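Eukaryotic peptide chain release factor GTP-binding subunit (Schizosaccharomyces pombe, PDB 1R5B) is a translation release factor of the elongation factor Tu-like GTP-binding family, joining a P-loop domain to two beta-rich domains. Local coordinates at residues A[28-32]-A[33-37]; A[304-307]-A[308-311]. All coordinates share one frame; numbering follows the deposited sequence.

In the fold
Contact 1 (28-37) comes first along the chain and contact 2 (304-311) follows; the 42-50 strand and the rest of the mixed P-loop-type sheet lie between them in sequence. Their centres are 31 Å apart and their nearest atoms about 20 Å, so they do not touch. Contact 1 is a surface turn running into the weakly bonded helix 35-38, and it rests on strands 447-451 and 457-466 of the six-stranded antiparallel sheet near the C-terminus. Contact 2 is the hairpin end joining strands 302-307 and 311-319 of the other antiparallel sheet. It also meets strand 433-435. The N-terminal segment thus lies against the C-terminal antiparallel sheet, ahead in sequence of strand 42-50.

Contact 1: A[28-32]-A[33-37]; sequences NEVDQ and ELLKD
The carbonyl of Gln-32 turns back on Leu-34 and Leu-35, two and three residues on. Its O accepts the backbone N of Leu-35 at 3.2 Å, nearly straight at 158°, with the donor in the carbonyl plane on a lone pair; this closes a four-residue turn leading into the weakly bonded helix 35-38. The same O takes a short, bent, weak bond from Leu-34 N (2.7 Å, 116°). The bend of the Gln-32 chain at chi2 (-46°) folds the amide back along the turn, where OE1 accepts a second weak bond from the same Leu-34 N at 3.3 Å, sharing one N-H between two acceptors. A long amide suits this spot because it can reach round to its own turn. Leu-35 lays its branch beside that carbonyl, CG 3.3 Å from Gln-32 O, and its methyl CD1 meets Val-30 CG2 at 3.9 Å where the chains cross. Further out, Val-30 packs on Arg-447, Thr-449 and Val-459, Leu-35 on Arg-447 and Leu-34 on Val-459, while Glu-29 forms a salt bridge to Arg-451. One firm bond and two weak ones therefore hold a largely exposed turn, whose aliphatic side chains also rest on neighbouring strands.

Contact 2: A[304-307]-A[308-311]; sequences VLVM and PINQ
Val-306 and Gln-311 face each other as an antiparallel hydrogen-bonded pair that closes the hairpin. Val-306 N gives a nearly straight bond (170°) to Gln-311 O at 2.7 Å, and Gln-311 N returns one to Val-306 O at 3.3 Å. Val-306 O also takes a weak, bent bond from Asn-310 N (2.9 Å), so two successive residues face one: a G1 beta bulge. Asn-310 has the left-handed backbone (phi 64°) that this bulge needs, and asparagine adopts it more readily than most residues with a side chain.

The loop turns at the cis peptide between Met-307 and Pro-308; proline makes that form accessible. The Met-307 side chain follows the bend. Its CB lies 3.3 Å from Pro-308 N, within the crook of the cis bond. CG, anti to the carbonyl carbon (chi1 -73°), leads to bends at chi2 and chi3 that bring the sulfur round toward Asn-310, where SD comes 3.9 Å from Asn-310 N and CE ends 3.9 Å from both Pro-308 CA and Pro-308 O. A flexible, unbranched chain suits such a path. On the Leu-305 side of the turn, Asn-310 OD1 lies against both methyls of Leu-305, 3.6 Å from CD1. Ile-309 runs alongside Val-306 and points the same way, CG1 to CG1 at 4.0 Å, so two beta-branched chains share one apolar patch.

Strand 302-307 is flanked by 311-319 and 351-353, with backbone hydrogen bonds pairing Val-304 with Leu-313, Leu-305 with Thr-353 and Met-307 with Val-351. Pro-308 and Ile-309 touch Tyr-350, and Met-307 and Pro-308 reach Cys-435 on strand 433-435, which brings the hairpin end against a strand outside its own sheet.

Contact 1: A[28-32]-A[33-37]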
ATOM      1  N   ASN A  28      10.267 -12.986   3.303  1.00 36.19           N
ATOM      2  CA  ASN A  28      10.584 -14.225   2.600  1.00 36.41           C
ATOM      3  C   ASN A  28      10.798 -15.415   3.558  1.00 36.65           C
ATOM      4  O   ASN A  28      10.642 -16.574   3.156  1.00 36.81           O
ATOM      5  CB  ASN A  28      11.820 -14.029   1.701  1.00 36.36           C
ATOM      6  CG  ASN A  28      11.639 -12.916   0.664  1.00 36.09           C
ATOM      7  OD1 ASN A  28      12.616 -12.330   0.194  1.00 34.89           O
ATOM      8  ND2 ASN A  28      10.390 -12.623   0.311  1.00 36.17           N
ATOM      9  N   GLU A  29      11.144 -15.120   4.816  1.00 36.71           N
ATOM     10  CA  GLU A  29      11.282 -16.129   5.867  1.00 36.71           C
ATOM     11  C   GLU A  29      10.032 -16.186   6.777  1.00 36.61           C
ATOM     12  O   GLU A  29      10.154 -16.061   7.997  1.00 36.74           O
ATOM     13  CB  GLU A  29      12.553 -15.863   6.711  1.00 36.72           C
ATOM     14  CG  GLU A  29      13.806 -15.444   5.928  1.00 37.09           C
ATOM     15  CD  GLU A  29      14.744 -16.601   5.596  1.00 37.96           C
ATOM     16  OE1 GLU A  29      15.586 -16.954   6.450  1.00 38.75           O
ATOM     17  OE2 GLU A  29      14.658 -17.150   4.472  1.00 38.25           O
ATOM     18  N   VAL A  30       8.842 -16.356   6.184  1.00 36.35           N
ATOM     19  CA  VAL A  30       7.602 -16.649   6.941  1.00 36.14           C
ATOM     20  C   VAL A  30       6.646 -17.602   6.176  1.00 36.03           C
ATOM     21  O   VAL A  30       6.618 -17.598   4.938  1.00 35.81           O
ATOM     22  CB  VAL A  30       6.810 -15.353   7.368  1.00 36.12           C
ATOM     23  CG1 VAL A  30       7.646 -14.414   8.213  1.00 35.57           C
ATOM     24  CG2 VAL A  30       6.242 -14.605   6.163  1.00 36.87           C
ATOM     25  N   ASP A  31       5.893 -18.430   6.920  1.00 36.06           N
ATOM     26  CA  ASP A  31       4.795 -19.256   6.347  1.00 35.84           C
ATOM     27  C   ASP A  31       3.835 -19.939   7.367  1.00 35.77           C
ATOM     28  O   ASP A  31       4.246 -20.297   8.469  1.00 35.58           O
ATOM     29  CB  ASP A  31       5.328 -20.305   5.345  1.00 35.75           C
ATOM     30  CG  ASP A  31       6.579 -21.004   5.821  1.00 34.97           C
ATOM     31  OD1 ASP A  31       7.676 -20.459   5.594  1.00 34.92           O
ATOM     32  OD2 ASP A  31       6.566 -22.106   6.403  1.00 33.41           O
ATOM     33  N   GLN A  32       2.568 -20.106   6.946  1.00 35.79           N
ATOM     34  CA  GLN A  32       1.413 -20.643   7.728  1.00 35.83           C
ATOM     35  C   GLN A  32       0.447 -19.502   8.120  1.00 35.74           C
ATOM     36  O   GLN A  32       0.854 -18.601   8.841  1.00 35.63           O
ATOM     37  CB  GLN A  32       1.833 -21.447   8.979  1.00 35.80           C
ATOM     38  CG  GLN A  32       0.890 -22.606   9.383  1.00 36.01           C
ATOM     39  CD  GLN A  32      -0.602 -22.255   9.376  1.00 36.12           C
ATOM     40  OE1 GLN A  32      -1.082 -21.528  10.247  1.00 36.21           O
ATOM     41  NE2 GLN A  32      -1.334 -22.786   8.401  1.00 35.67           N
ATOM     42  N   GLU A  33      -0.824 -19.576   7.687  1.00 35.73           N
ATOM     43  CA  GLU A  33      -1.803 -18.455   7.787  1.00 35.65           C
ATOM     44  C   GLU A  33      -2.314 -18.033   9.196  1.00 35.42           C
ATOM     45  O   GLU A  33      -3.432 -17.523   9.345  1.00 34.81           O
ATOM     46  CB  GLU A  33      -3.005 -18.735   6.888  1.00 35.86           C
ATOM     47  CG  GLU A  33      -2.676 -18.800   5.404  1.00 36.58           C
ATOM     48  CD  GLU A  33      -3.899 -19.125   4.552  1.00 37.54           C
ATOM     49  OE1 GLU A  33      -4.480 -20.228   4.720  1.00 37.72           O
ATOM     50  OE2 GLU A  33      -4.281 -18.277   3.713  1.00 37.57           O
ATOM     51  N   LEU A  34      -1.492 -18.262  10.219  1.00 35.43           N
ATOM     52  CA  LEU A  34      -1.532 -17.485  11.459  1.00 35.41           C
ATOM     53  C   LEU A  34      -0.972 -16.071  11.231  1.00 35.53           C
ATOM     54  O   LEU A  34      -1.124 -15.195  12.082  1.00 35.35           O
ATOM     55  CB  LEU A  34      -0.736 -18.189  12.570  1.00 35.45           C
ATOM     56  CG  LEU A  34       0.759 -18.481  12.334  1.00 35.52           C
ATOM     57  CD1 LEU A  34       1.683 -17.315  12.762  1.00 34.93           C
ATOM     58  CD2 LEU A  34       1.161 -19.780  13.036  1.00 35.35           C
ATOM     59  N   LEU A  35      -0.310 -15.881  10.083  1.00 35.63           N
ATOM     60  CA  LEU A  35       0.175 -14.585   9.612  1.00 35.71           C
ATOM     61  C   LEU A  35      -0.947 -13.554   9.534  1.00 36.03           C
ATOM     62  O   LEU A  35      -0.753 -12.391   9.881  1.00 35.96           O
ATOM     63  CB  LEU A  35       0.795 -14.727   8.217  1.00 35.59           C
ATOM     64  CG  LEU A  35       1.982 -15.665   7.979  1.00 35.76           C
ATOM     65  CD1 LEU A  35       2.464 -15.520   6.534  1.00 36.18           C
ATOM     66  CD2 LEU A  35       3.138 -15.435   8.958  1.00 35.61           C
ATOM     67  N   LYS A  36      -2.111 -13.979   9.048  1.00 36.33           N
ATOM     68  CA  LYS A  36      -3.310 -13.146   9.078  1.00 36.61           C
ATOM     69  C   LYS A  36      -3.763 -13.073  10.531  1.00 36.79           C
ATOM     70  O   LYS A  36      -3.526 -14.014  11.285  1.00 37.08           O
ATOM     71  CB  LYS A  36      -4.402 -13.757   8.197  1.00 36.66           C
ATOM     72  CG  LYS A  36      -4.015 -13.869   6.718  1.00 37.03           C
ATOM     73  CD  LYS A  36      -4.958 -14.786   5.949  1.00 37.58           C
ATOM     74  CE  LYS A  36      -6.256 -14.075   5.571  1.00 37.77           C
ATOM     75  NZ  LYS A  36      -7.299 -15.036   5.116  1.00 38.01           N
ATOM     76  N   ASP A  37      -4.387 -11.966  10.934  1.00 36.94           N
ATOM     77  CA  ASP A  37      -4.786 -11.753  12.342  1.00 36.95           C
ATOM     78  C   ASP A  37      -3.654 -11.119  13.147  1.00 36.34           C
ATOM     79  O   ASP A  37      -3.906 -10.276  14.012  1.00 36.45           O
ATOM     80  CB  ASP A  37      -5.250 -13.059  13.018  1.00 37.45           C
ATOM     81  CG  ASP A  37      -6.032 -12.821  14.310  1.00 38.59           C
ATOM     82  OD1 ASP A  37      -6.395 -13.823  14.960  1.00 38.46           O
ATOM     83  OD2 ASP A  37      -6.331 -11.690  14.753  1.00 40.86           O
TER

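Contact 2: A[304-307]-A[308-311]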
ATOM      1  N   VAL A 304      19.743  12.134   0.610  1.00 34.19           N
ATOM      2  CA  VAL A 304      19.039  11.218   1.480  1.00 33.29           C
ATOM      3  C   VAL A 304      19.867  11.000   2.728  1.00 32.72           C
ATOM      4  O   VAL A 304      21.051  11.245   2.739  1.00 32.47           O
ATOM      5  CB  VAL A 304      18.750   9.859   0.799  1.00 33.14           C
ATOM      6  CG1 VAL A 304      18.037  10.060  -0.533  1.00 32.69           C
ATOM      7  CG2 VAL A 304      20.025   9.058   0.603  1.00 33.72           C
ATOM      8  N   LEU A 305      19.221  10.526   3.781  1.00 32.69           N
ATOM      9  CA  LEU A 305      19.877  10.266   5.060  1.00 32.45           C
ATOM     10  C   LEU A 305      19.959   8.774   5.252  1.00 31.87           C
ATOM     11  O   LEU A 305      19.012   8.066   4.961  1.00 31.31           O
ATOM     12  CB  LEU A 305      19.074  10.900   6.195  1.00 32.27           C
ATOM     13  CG  LEU A 305      19.710  10.844   7.575  1.00 33.39           C
ATOM     14  CD1 LEU A 305      20.982  11.688   7.626  1.00 33.78           C
ATOM     15  CD2 LEU A 305      18.725  11.306   8.624  1.00 33.34           C
ATOM     16  N   VAL A 306      21.104   8.286   5.700  1.00 31.78           N
ATOM     17  CA  VAL A 306      21.198   6.902   6.110  1.00 32.04           C
ATOM     18  C   VAL A 306      20.999   6.869   7.613  1.00 31.99           C
ATOM     19  O   VAL A 306      21.838   7.373   8.359  1.00 32.19           O
ATOM     20  CB  VAL A 306      22.560   6.262   5.781  1.00 32.28           C
ATOM     21  CG1 VAL A 306      22.504   4.761   6.071  1.00 32.79           C
ATOM     22  CG2 VAL A 306      22.966   6.514   4.336  1.00 32.15           C
ATOM     23  N   MET A 307      19.884   6.300   8.058  1.00 32.22           N
ATOM     24  CA  MET A 307      19.713   5.951   9.478  1.00 32.25           C
ATOM     25  C   MET A 307      20.154   4.499   9.700  1.00 32.22           C
ATOM     26  O   MET A 307      20.071   3.694   8.777  1.00 32.42           O
ATOM     27  CB  MET A 307      18.255   6.167   9.905  1.00 31.81           C
ATOM     28  CG  MET A 307      17.871   7.642  10.042  1.00 31.77           C
ATOM     29  SD  MET A 307      19.056   8.621  10.942  1.00 27.72           S
ATOM     30  CE  MET A 307      18.568   8.289  12.510  1.00 31.74           C
ATOM     31  N   PRO A 308      20.607   4.134  10.899  1.00 32.50           N
ATOM     32  CA  PRO A 308      20.623   4.983  12.102  1.00 32.68           C
ATOM     33  C   PRO A 308      21.882   5.848  12.310  1.00 32.65           C
ATOM     34  O   PRO A 308      21.980   6.511  13.339  1.00 32.50           O
ATOM     35  CB  PRO A 308      20.566   3.936  13.219  1.00 32.80           C
ATOM     36  CG  PRO A 308      21.415   2.808  12.677  1.00 32.66           C
ATOM     37  CD  PRO A 308      21.133   2.785  11.186  1.00 32.52           C
ATOM     38  N   ILE A 309      22.810   5.841  11.360  1.00 32.76           N
ATOM     39  CA  ILE A 309      24.108   6.498  11.526  1.00 32.83           C
ATOM     40  C   ILE A 309      24.101   8.019  11.276  1.00 33.22           C
ATOM     41  O   ILE A 309      25.095   8.695  11.553  1.00 33.37           O
ATOM     42  CB  ILE A 309      25.185   5.802  10.643  1.00 32.66           C
ATOM     43  CG1 ILE A 309      24.795   5.807   9.158  1.00 32.28           C
ATOM     44  CG2 ILE A 309      25.411   4.373  11.123  1.00 32.69           C
ATOM     45  CD1 ILE A 309      25.942   5.467   8.235  1.00 31.86           C
ATOM     46  N   ASN A 310      23.000   8.543  10.748  1.00 33.41           N
ATOM     47  CA  ASN A 310      22.844   9.976  10.527  1.00 33.82           C
ATOM     48  C   ASN A 310      23.842  10.553   9.504  1.00 34.35           C
ATOM     49  O   ASN A 310      24.377  11.656   9.677  1.00 34.06           O
ATOM     50  CB  ASN A 310      22.933  10.712  11.872  1.00 33.87           C
ATOM     51  CG  ASN A 310      22.169  12.024  11.880  1.00 33.88           C
ATOM     52  OD1 ASN A 310      21.158  12.171  11.193  1.00 33.55           O
ATOM     53  ND2 ASN A 310      22.655  12.993  12.670  1.00 34.19           N
ATOM     54  N   GLN A 311      24.059   9.801   8.427  1.00 34.80           N
ATOM     55  CA  GLN A 311      24.962  10.184   7.352  1.00 35.14           C
ATOM     56  C   GLN A 311      24.186  10.550   6.081  1.00 35.18           C
ATOM     57  O   GLN A 311      23.381   9.758   5.582  1.00 35.27           O
ATOM     58  CB  GLN A 311      25.908   9.021   7.062  1.00 35.47           C
ATOM     59  CG  GLN A 311      26.931   9.258   5.940  1.00 36.72           C
ATOM     60  CD  GLN A 311      28.018  10.247   6.312  1.00 37.89           C
ATOM     61  OE1 GLN A 311      28.483  11.004   5.462  1.00 39.49           O
ATOM     62  NE2 GLN A 311      28.424  10.244   7.578  1.00 38.02           N
TER